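Local atomic coordinates of ribose-5-phosphate isomerase RpiB (PDB entry 1O1X), a protein that probably catalyses the reversible isomerisation of D-ribose 5-phosphate to D-ribulose 5-phosphate. Residues N114-P119 / W130-F135; L26-K31 / V41-T46; Q63-N68 / R91-A96. One frame throughout, in Å; residues are numbered along the deposited sequence.

Interaction 1 (N114-P119 / W130-F135); sequences NILVLP and WIVDTF
L116 is the bump in the middle of this contact, and F135, I131 and V132 form the hollow that takes it. Each part of the leucine has its own neighbour on the helix. CB stands 3.6 Å from the centroid of the F135 ring and only 2° off the ring normal, a CH-pi contact over the centre of the face. CD1 reaches I131 CG2 at 3.8 Å, and CD2 reaches V132 CG2 at the same separation. CG of F135 is anti to its backbone N (chi1 -164°); the side chain slides past L116 in the opposite direction, and at its far end CZ lies 3.5 Å from L116 N. The rim near CZ also meets N114 C close to the ring plane.

The fit is reciprocal one turn back along the helix. I131 CG2 faces two neighbouring leucine methyls, L116 CD1 and, at 3.9 Å, L118 CD2; V132 CG2 likewise touches L116 CD2 and, more loosely, L118 CD1 at 4.2 Å. An alanine at F135 would probably open a gap beneath L116 CB and take the CZ contact away from the backbone at I115 C and L116 N. Outside the two segments, the F135 ring meets that of F72.

Strand 115-117 and the helical segment run nearly antiparallel, at 162° with axes 10.1 Å apart. This is the packing of a beta-alpha unit, in which helix 125-137 turns back over the parallel sheet of a Rossmann-like alpha/beta/alpha fold.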
loop_
_atom_site.group_PDB
_atom_site.type_symbol
_atom_site.label_atom_id
_atom_site.label_comp_id
_atom_site.label_asym_id
_atom_site.label_seq_id
_atom_site.Cartn_x
_atom_site.Cartn_y
_atom_site.Cartn_z
ATOM N N ASN A 114 17.800 11.045 5.408
ATOM C CA ASN A 114 18.149 11.302 6.803
ATOM C C ASN A 114 16.936 11.567 7.691
ATOM O O ASN A 114 17.055 11.624 8.892
ATOM C CB ASN A 114 19.248 12.368 6.917
ATOM C CG ASN A 114 18.931 13.667 6.189
ATOM O OD1 ASN A 114 17.785 13.954 5.876
ATOM N ND2 ASN A 114 19.959 14.490 5.995
ATOM N N ILE A 115 15.763 11.645 7.081
ATOM C CA ILE A 115 14.498 11.698 7.804
ATOM C C ILE A 115 13.515 10.721 7.207
ATOM O O ILE A 115 13.305 10.689 5.998
ATOM C CB ILE A 115 13.862 13.136 7.843
ATOM C CG1 ILE A 115 14.776 14.130 8.564
ATOM C CG2 ILE A 115 12.507 13.092 8.514
ATOM C CD1 ILE A 115 14.175 15.503 8.752
ATOM N N LEU A 116 12.939 9.911 8.080
ATOM C CA LEU A 116 11.874 8.983 7.747
ATOM C C LEU A 116 10.536 9.663 8.066
ATOM O O LEU A 116 10.334 10.146 9.158
ATOM C CB LEU A 116 12.005 7.689 8.550
ATOM C CG LEU A 116 10.801 6.733 8.562
ATOM C CD1 LEU A 116 10.579 6.237 7.159
ATOM C CD2 LEU A 116 11.027 5.592 9.518
ATOM N N VAL A 117 9.631 9.669 7.109
ATOM C CA VAL A 117 8.318 10.209 7.341
ATOM C C VAL A 117 7.306 9.063 7.301
ATOM O O VAL A 117 7.282 8.259 6.344
ATOM C CB VAL A 117 7.952 11.308 6.274
ATOM C CG1 VAL A 117 6.533 11.820 6.489
ATOM C CG2 VAL A 117 8.973 12.444 6.272
ATOM N N LEU A 118 6.441 9.041 8.299
ATOM C CA LEU A 118 5.430 8.027 8.444
ATOM C C LEU A 118 4.034 8.628 8.526
ATOM O O LEU A 118 3.831 9.654 9.143
ATOM C CB LEU A 118 5.658 7.220 9.729
ATOM C CG LEU A 118 6.970 6.482 9.862
ATOM C CD1 LEU A 118 7.166 5.986 11.289
ATOM C CD2 LEU A 118 7.013 5.334 8.884
ATOM N N PRO A 119 3.071 7.957 7.914
ATOM C CA PRO A 119 1.672 8.353 8.007
ATOM C C PRO A 119 0.924 7.769 9.221
ATOM O O PRO A 119 0.462 6.600 9.205
ATOM C CB PRO A 119 1.088 7.798 6.743
ATOM C CG PRO A 119 1.852 6.591 6.491
ATOM C CD PRO A 119 3.247 6.801 7.038
ATOM N N TRP A 130 8.651 -2.122 11.514
ATOM C CA TRP A 130 9.443 -2.739 10.471
ATOM C C TRP A 130 10.070 -1.709 9.544
ATOM O O TRP A 130 11.223 -1.888 9.107
ATOM C CB TRP A 130 8.649 -3.704 9.579
ATOM C CG TRP A 130 7.961 -4.806 10.284
ATOM C CD1 TRP A 130 8.232 -5.312 11.516
ATOM C CD2 TRP A 130 6.839 -5.547 9.775
ATOM N NE1 TRP A 130 7.305 -6.286 11.822
ATOM C CE2 TRP A 130 6.436 -6.436 10.774
ATOM C CE3 TRP A 130 6.101 -5.487 8.598
ATOM C CZ2 TRP A 130 5.338 -7.295 10.619
ATOM C CZ3 TRP A 130 5.029 -6.350 8.425
ATOM C CH2 TRP A 130 4.651 -7.230 9.437
ATOM N N ILE A 131 9.323 -0.654 9.226
ATOM C CA ILE A 131 9.837 0.415 8.364
ATOM C C ILE A 131 10.994 1.120 9.063
ATOM O O ILE A 131 12.055 1.358 8.451
ATOM C CB ILE A 131 8.712 1.413 7.951
ATOM C CG1 ILE A 131 7.652 0.714 7.078
ATOM C CG2 ILE A 131 9.254 2.626 7.212
ATOM C CD1 ILE A 131 6.372 1.517 6.928
ATOM N N VAL A 132 10.812 1.421 10.337
ATOM C CA VAL A 132 11.842 2.073 11.156
ATOM C C VAL A 132 13.113 1.215 11.230
ATOM O O VAL A 132 14.210 1.733 11.040
ATOM C CB VAL A 132 11.312 2.393 12.577
ATOM C CG1 VAL A 132 12.456 2.769 13.536
ATOM C CG2 VAL A 132 10.268 3.499 12.541
ATOM N N ASP A 133 12.969 -0.088 11.497
ATOM C CA ASP A 133 14.102 -1.005 11.601
ATOM C C ASP A 133 14.888 -1.041 10.277
ATOM O O ASP A 133 16.119 -1.019 10.272
ATOM C CB ASP A 133 13.652 -2.432 11.867
ATOM C CG ASP A 133 13.162 -2.673 13.294
ATOM O OD1 ASP A 133 13.319 -1.822 14.187
ATOM O OD2 ASP A 133 12.607 -3.761 13.556
ATOM N N THR A 134 14.171 -1.084 9.166
ATOM C CA THR A 134 14.804 -1.067 7.839
ATOM C C THR A 134 15.559 0.249 7.570
ATOM O O THR A 134 16.710 0.256 7.104
ATOM C CB THR A 134 13.722 -1.273 6.784
ATOM O OG1 THR A 134 13.104 -2.540 7.015
ATOM C CG2 THR A 134 14.314 -1.346 5.388
ATOM N N PHE A 135 14.898 1.367 7.896
ATOM C CA PHE A 135 15.475 2.684 7.732
ATOM C C PHE A 135 16.788 2.827 8.512
ATOM O O PHE A 135 17.764 3.341 7.993
ATOM C CB PHE A 135 14.479 3.766 8.182
ATOM C CG PHE A 135 14.819 5.145 7.697
ATOM C CD1 PHE A 135 14.452 5.553 6.410
ATOM C CD2 PHE A 135 15.472 6.052 8.519
ATOM C CE1 PHE A 135 14.716 6.852 5.976
ATOM C CE2 PHE A 135 15.759 7.349 8.055
ATOM C CZ PHE A 135 15.384 7.732 6.805
#

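Interaction 2 (L26-K31 / V41-T46); sequences LKEKVK and VEDHGT
K27 NZ is gripped by four oxygens: both carboxylate oxygens of D43, E28 OE2 from the next residue of its own helix, and the carbonyl of T46. It enters between the two syn lone pairs of D43, 3.0 Å from OD1 and 2.9 Å from OD2, while its bond to T46 O, 2.8 Å long, runs nearly along the C=O axis. Bends at chi2 (-95°) and chi3 give the lysine the folded course that ends there.

D43 OD2 has a second cation. K31 NZ comes to it at 2.7 Å on the anti side, a little out of the carboxylate plane, with the CD of K31 lying against D43 CB. The other oxygen, OD1, also accepts from G45 N, which approaches from above the carboxylate plane and closes an Asx turn just before the cis peptide that leads into T46. Apolar contact is slight: V41 CG1 meets K31 CG at 4.1 Å.

The network ties helix 24-36 to strand 40-43 within one beta-alpha-beta unit. E28 OE2 and D43 OD2 are only 3.6 Å apart, so two like charges probably tolerate each other because K27 NZ bridges them, with K31 likely to add to the compensation.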
loop_
_atom_site.group_PDB
_atom_site.type_symbol
_atom_site.label_atom_id
_atom_site.label_comp_id
_atom_site.label_asym_id
_atom_site.label_seq_id
_atom_site.Cartn_x
_atom_site.Cartn_y
_atom_site.Cartn_z
ATOM N N LEU A 26 0.817 7.253 17.073
ATOM C CA LEU A 26 1.824 6.421 16.440
ATOM C C LEU A 26 3.212 6.923 16.843
ATOM O O LEU A 26 4.118 6.125 17.024
ATOM C CB LEU A 26 1.663 6.361 14.934
ATOM C CG LEU A 26 2.651 5.446 14.195
ATOM C CD1 LEU A 26 2.560 4.026 14.632
ATOM C CD2 LEU A 26 2.494 5.523 12.705
ATOM N N LYS A 27 3.379 8.246 16.952
ATOM C CA LYS A 27 4.665 8.841 17.337
ATOM C C LYS A 27 5.100 8.275 18.700
ATOM O O LYS A 27 6.222 7.899 18.884
ATOM C CB LYS A 27 4.562 10.370 17.391
ATOM C CG LYS A 27 5.883 11.092 17.728
ATOM C CD LYS A 27 6.076 11.436 19.172
ATOM C CE LYS A 27 5.303 12.706 19.544
ATOM N NZ LYS A 27 5.372 12.958 21.023
ATOM N N GLU A 28 4.179 8.246 19.651
ATOM C CA GLU A 28 4.414 7.683 20.959
ATOM C C GLU A 28 4.806 6.203 20.915
ATOM O O GLU A 28 5.739 5.779 21.607
ATOM C CB GLU A 28 3.167 7.882 21.825
ATOM C CG GLU A 28 2.895 9.353 22.177
ATOM C CD GLU A 28 3.963 9.921 23.107
ATOM O OE1 GLU A 28 4.035 9.453 24.261
ATOM O OE2 GLU A 28 4.754 10.800 22.671
ATOM N N LYS A 29 4.101 5.410 20.103
ATOM C CA LYS A 29 4.424 4.000 19.958
ATOM C C LYS A 29 5.807 3.786 19.340
ATOM O O LYS A 29 6.561 2.962 19.797
ATOM C CB LYS A 29 3.345 3.312 19.138
ATOM C CG LYS A 29 2.030 3.210 19.900
ATOM C CD LYS A 29 0.944 2.639 19.046
ATOM C CE LYS A 29 -0.284 2.321 19.906
ATOM N NZ LYS A 29 -1.470 2.100 19.025
ATOM N N VAL A 30 6.148 4.566 18.346
ATOM C CA VAL A 30 7.455 4.485 17.693
ATOM C C VAL A 30 8.572 4.902 18.645
ATOM O O VAL A 30 9.614 4.255 18.747
ATOM C CB VAL A 30 7.479 5.299 16.392
ATOM C CG1 VAL A 30 8.884 5.456 15.876
ATOM C CG2 VAL A 30 6.603 4.596 15.318
ATOM N N LYS A 31 8.353 5.991 19.356
ATOM C CA LYS A 31 9.281 6.425 20.391
ATOM C C LYS A 31 9.533 5.347 21.416
ATOM O O LYS A 31 10.680 5.038 21.693
ATOM C CB LYS A 31 8.773 7.656 21.081
ATOM C CG LYS A 31 9.650 8.104 22.234
ATOM C CD LYS A 31 9.200 9.419 22.779
ATOM C CE LYS A 31 7.994 9.307 23.628
ATOM N NZ LYS A 31 7.958 10.607 24.342
ATOM N N VAL A 41 16.424 8.740 21.991
ATOM C CA VAL A 41 15.386 9.459 21.266
ATOM C C VAL A 41 15.138 10.816 21.904
ATOM O O VAL A 41 14.971 10.903 23.120
ATOM C CB VAL A 41 14.042 8.683 21.236
ATOM C CG1 VAL A 41 13.015 9.449 20.425
ATOM C CG2 VAL A 41 14.200 7.295 20.655
ATOM N N GLU A 42 15.191 11.882 21.100
ATOM C CA GLU A 42 14.756 13.204 21.514
ATOM C C GLU A 42 13.382 13.485 20.926
ATOM O O GLU A 42 13.203 13.528 19.703
ATOM C CB GLU A 42 15.758 14.297 21.111
ATOM C CG GLU A 42 16.816 14.469 22.195
ATOM C CD GLU A 42 17.953 15.458 21.843
ATOM O OE1 GLU A 42 17.803 16.200 20.822
ATOM O OE2 GLU A 42 18.989 15.442 22.614
ATOM N N ASP A 43 12.402 13.654 21.798
ATOM C CA ASP A 43 11.019 13.889 21.352
ATOM C C ASP A 43 10.765 15.382 21.383
ATOM O O ASP A 43 10.650 15.973 22.453
ATOM C CB ASP A 43 10.080 13.135 22.284
ATOM C CG ASP A 43 8.597 13.276 21.918
ATOM O OD1 ASP A 43 8.216 13.919 20.902
ATOM O OD2 ASP A 43 7.760 12.739 22.663
ATOM N N HIS A 44 10.654 15.964 20.191
ATOM C CA HIS A 44 10.364 17.380 19.990
ATOM C C HIS A 44 8.864 17.724 20.041
ATOM O O HIS A 44 8.504 18.881 19.872
ATOM C CB HIS A 44 10.956 17.847 18.673
ATOM C CG HIS A 44 12.439 17.781 18.631
ATOM N ND1 HIS A 44 13.242 18.838 19.006
ATOM C CD2 HIS A 44 13.271 16.778 18.269
ATOM C CE1 HIS A 44 14.508 18.487 18.867
ATOM N NE2 HIS A 44 14.553 17.239 18.429
ATOM N N GLY A 45 8.013 16.749 20.351
ATOM C CA GLY A 45 6.585 16.969 20.453
ATOM C C GLY A 45 5.892 16.688 19.131
ATOM O O GLY A 45 6.517 16.223 18.211
ATOM N N THR A 46 4.594 16.970 19.008
ATOM C CA THR A 46 3.775 17.530 20.067
ATOM C C THR A 46 3.529 16.541 21.223
ATOM O O THR A 46 3.841 15.343 21.109
ATOM C CB THR A 46 2.480 18.091 19.448
ATOM O OG1 THR A 46 1.777 18.824 20.440
ATOM C CG2 THR A 46 1.525 16.986 18.982
#

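Interaction 3 (Q63-N68 / R91-A96)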
loop_
_atom_site.group_PDB
_atom_site.type_symbol
_atom_site.label_atom_id
_atom_site.label_comp_id
_atom_site.label_asym_id
_atom_site.label_seq_id
_atom_site.Cartn_x
_atom_site.Cartn_y
_atom_site.Cartn_z
ATOM N N GLN A 63 16.206 21.114 12.318
ATOM C CA GLN A 63 17.283 21.855 12.950
ATOM C C GLN A 63 18.254 20.874 13.642
ATOM O O GLN A 63 19.458 21.037 13.625
ATOM C CB GLN A 63 16.680 22.854 13.941
ATOM C CG GLN A 63 17.622 23.402 15.001
ATOM C CD GLN A 63 18.687 24.258 14.415
ATOM O OE1 GLN A 63 18.491 24.866 13.347
ATOM N NE2 GLN A 63 19.837 24.319 15.098
ATOM N N SER A 64 17.693 19.857 14.254
ATOM C CA SER A 64 18.483 18.872 14.956
ATOM C C SER A 64 19.387 18.059 13.989
ATOM O O SER A 64 20.564 17.806 14.285
ATOM C CB SER A 64 17.547 18.007 15.797
ATOM O OG SER A 64 18.316 17.118 16.547
ATOM N N ILE A 65 18.870 17.720 12.807
ATOM C CA ILE A 65 19.655 17.023 11.795
ATOM C C ILE A 65 20.734 17.941 11.206
ATOM O O ILE A 65 21.909 17.555 11.107
ATOM C CB ILE A 65 18.751 16.484 10.680
ATOM C CG1 ILE A 65 17.814 15.377 11.175
ATOM C CG2 ILE A 65 19.560 16.011 9.492
ATOM C CD1 ILE A 65 18.506 14.206 11.887
ATOM N N LEU A 66 20.360 19.159 10.825
ATOM C CA LEU A 66 21.315 20.100 10.235
ATOM C C LEU A 66 22.416 20.524 11.199
ATOM O O LEU A 66 23.530 20.817 10.766
ATOM C CB LEU A 66 20.606 21.348 9.682
ATOM C CG LEU A 66 19.650 21.073 8.529
ATOM C CD1 LEU A 66 19.056 22.381 8.072
ATOM C CD2 LEU A 66 20.331 20.383 7.353
ATOM N N SER A 67 22.123 20.551 12.482
ATOM C CA SER A 67 23.127 20.886 13.516
ATOM C C SER A 67 23.987 19.668 13.954
ATOM O O SER A 67 24.781 19.771 14.865
ATOM C CB SER A 67 22.450 21.500 14.738
ATOM O OG SER A 67 21.689 20.533 15.400
ATOM N N ASN A 68 23.784 18.517 13.325
ATOM C CA ASN A 68 24.408 17.258 13.700
ATOM C C ASN A 68 24.151 16.883 15.166
ATOM O O ASN A 68 25.029 16.347 15.816
ATOM C CB ASN A 68 25.921 17.288 13.411
ATOM C CG ASN A 68 26.571 15.910 13.562
ATOM O OD1 ASN A 68 25.983 14.864 13.211
ATOM N ND2 ASN A 68 27.785 15.904 14.097
ATOM N N ARG A 91 17.788 22.578 2.360
ATOM C CA ARG A 91 18.950 21.934 1.763
ATOM C C ARG A 91 19.667 21.056 2.809
ATOM O O ARG A 91 19.773 21.395 3.998
ATOM C CB ARG A 91 19.903 22.979 1.140
ATOM C CG ARG A 91 19.328 23.635 -0.168
ATOM C CD ARG A 91 20.205 24.775 -0.730
ATOM N NE ARG A 91 21.481 24.307 -1.275
ATOM C CZ ARG A 91 22.649 24.296 -0.609
ATOM N NH1 ARG A 91 22.737 24.722 0.654
ATOM N NH2 ARG A 91 23.738 23.839 -1.205
ATOM N N GLY A 92 20.083 19.882 2.377
ATOM C CA GLY A 92 20.698 18.918 3.260
ATOM C C GLY A 92 19.745 17.926 3.863
ATOM O O GLY A 92 20.201 16.988 4.505
ATOM N N ILE A 93 18.436 18.152 3.733
ATOM C CA ILE A 93 17.437 17.253 4.283
ATOM C C ILE A 93 16.875 16.403 3.183
ATOM O O ILE A 93 16.498 16.907 2.124
ATOM C CB ILE A 93 16.281 18.055 4.979
ATOM C CG1 ILE A 93 16.835 18.890 6.136
ATOM C CG2 ILE A 93 15.120 17.117 5.391
ATOM C CD1 ILE A 93 17.449 18.080 7.310
ATOM N N ARG A 94 16.837 15.095 3.418
ATOM C CA ARG A 94 16.218 14.147 2.486
ATOM C C ARG A 94 15.221 13.320 3.304
ATOM O O ARG A 94 15.564 12.346 3.954
ATOM C CB ARG A 94 17.303 13.340 1.800
ATOM C CG ARG A 94 18.180 14.180 0.846
ATOM C CD ARG A 94 19.299 13.406 0.151
ATOM N NE ARG A 94 20.173 12.854 1.160
ATOM C CZ ARG A 94 21.111 13.516 1.823
ATOM N NH1 ARG A 94 21.404 14.764 1.551
ATOM N NH2 ARG A 94 21.739 12.903 2.811
ATOM N N ALA A 95 13.975 13.810 3.324
ATOM C CA ALA A 95 12.899 13.236 4.086
ATOM C C ALA A 95 12.042 12.350 3.198
ATOM O O ALA A 95 11.461 12.817 2.182
ATOM C CB ALA A 95 12.061 14.347 4.718
ATOM N N ALA A 96 11.927 11.075 3.584
ATOM C CA ALA A 96 11.310 10.051 2.742
ATOM C C ALA A 96 10.043 9.483 3.388
ATOM O O ALA A 96 10.103 8.822 4.424
ATOM C CB ALA A 96 12.296 8.907 2.478
#
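I93 meets helix 54-66 through the outer part of its side chain. From CB the chain turns so that CG1 lies anti to the carbonyl carbon (chi1 -61°), and there CG1 already comes to 4.0 Å from L66 CD2. The second torsion, chi2 -64°, carries CD1 to the tip position, where it touches two successive helix residues: I65 CG2 and L66 CD2 both lie 3.7 Å from it. I65 CB and L66 CG are also near, each 3.9 Å from I93 CD1. L66 crosses I93 at about a right angle, whereas I65 approaches it at a slant. On the sheet side, I93 rests on I115.

L66 CD2 does double duty. Besides touching I93, it lies 3.5 Å from R91 O and against the backbone of G92. The glycine suits this place for two reasons: its phi of 93° would jam a CB against the carbonyl oxygen of R91, and that CB would also come within a tight 3.2 Å of L66 CD2.

Just beyond L66 the helix ends in a Schellman motif, with N68 at positive phi. Two polar groups of 91-96 have partners outside the contact: R91 NE bonds to D153 O, and I93 O accepts from R89 NH2 of a fourth subunit. The contact joins the C-terminal turn of a helix to the loop that feeds strand 95-97, an outermost strand within the chain, as where a helix layer closes over a sheet margin in an open, parallel alpha/beta fold.

How the interactions relate
All three interactions reach one parallel sheet. Interactions 1 and 2, with centres 13 Å apart, share a face: V30 CG1 of helix 24-36 touches V132 CG2 of helix 125-137 at 4.1 Å. Interaction 3 lies on the other face with helix 54-66, and joins interaction 1 through neighbouring strands, where A96 N and I115 O are 2.8 Å apart, a probable hydrogen bond. Interactions 2 and 3, 17 Å apart between centres, meet where H44 NE2 lies 4.1 Å from S64 CB. The side chain of T46 is about 5 Å from that of H21, and that of L118 about 7 Å from G80, both predicted substrate-binding residues; the side chain of I93 is about 11 Å from that of N111, another.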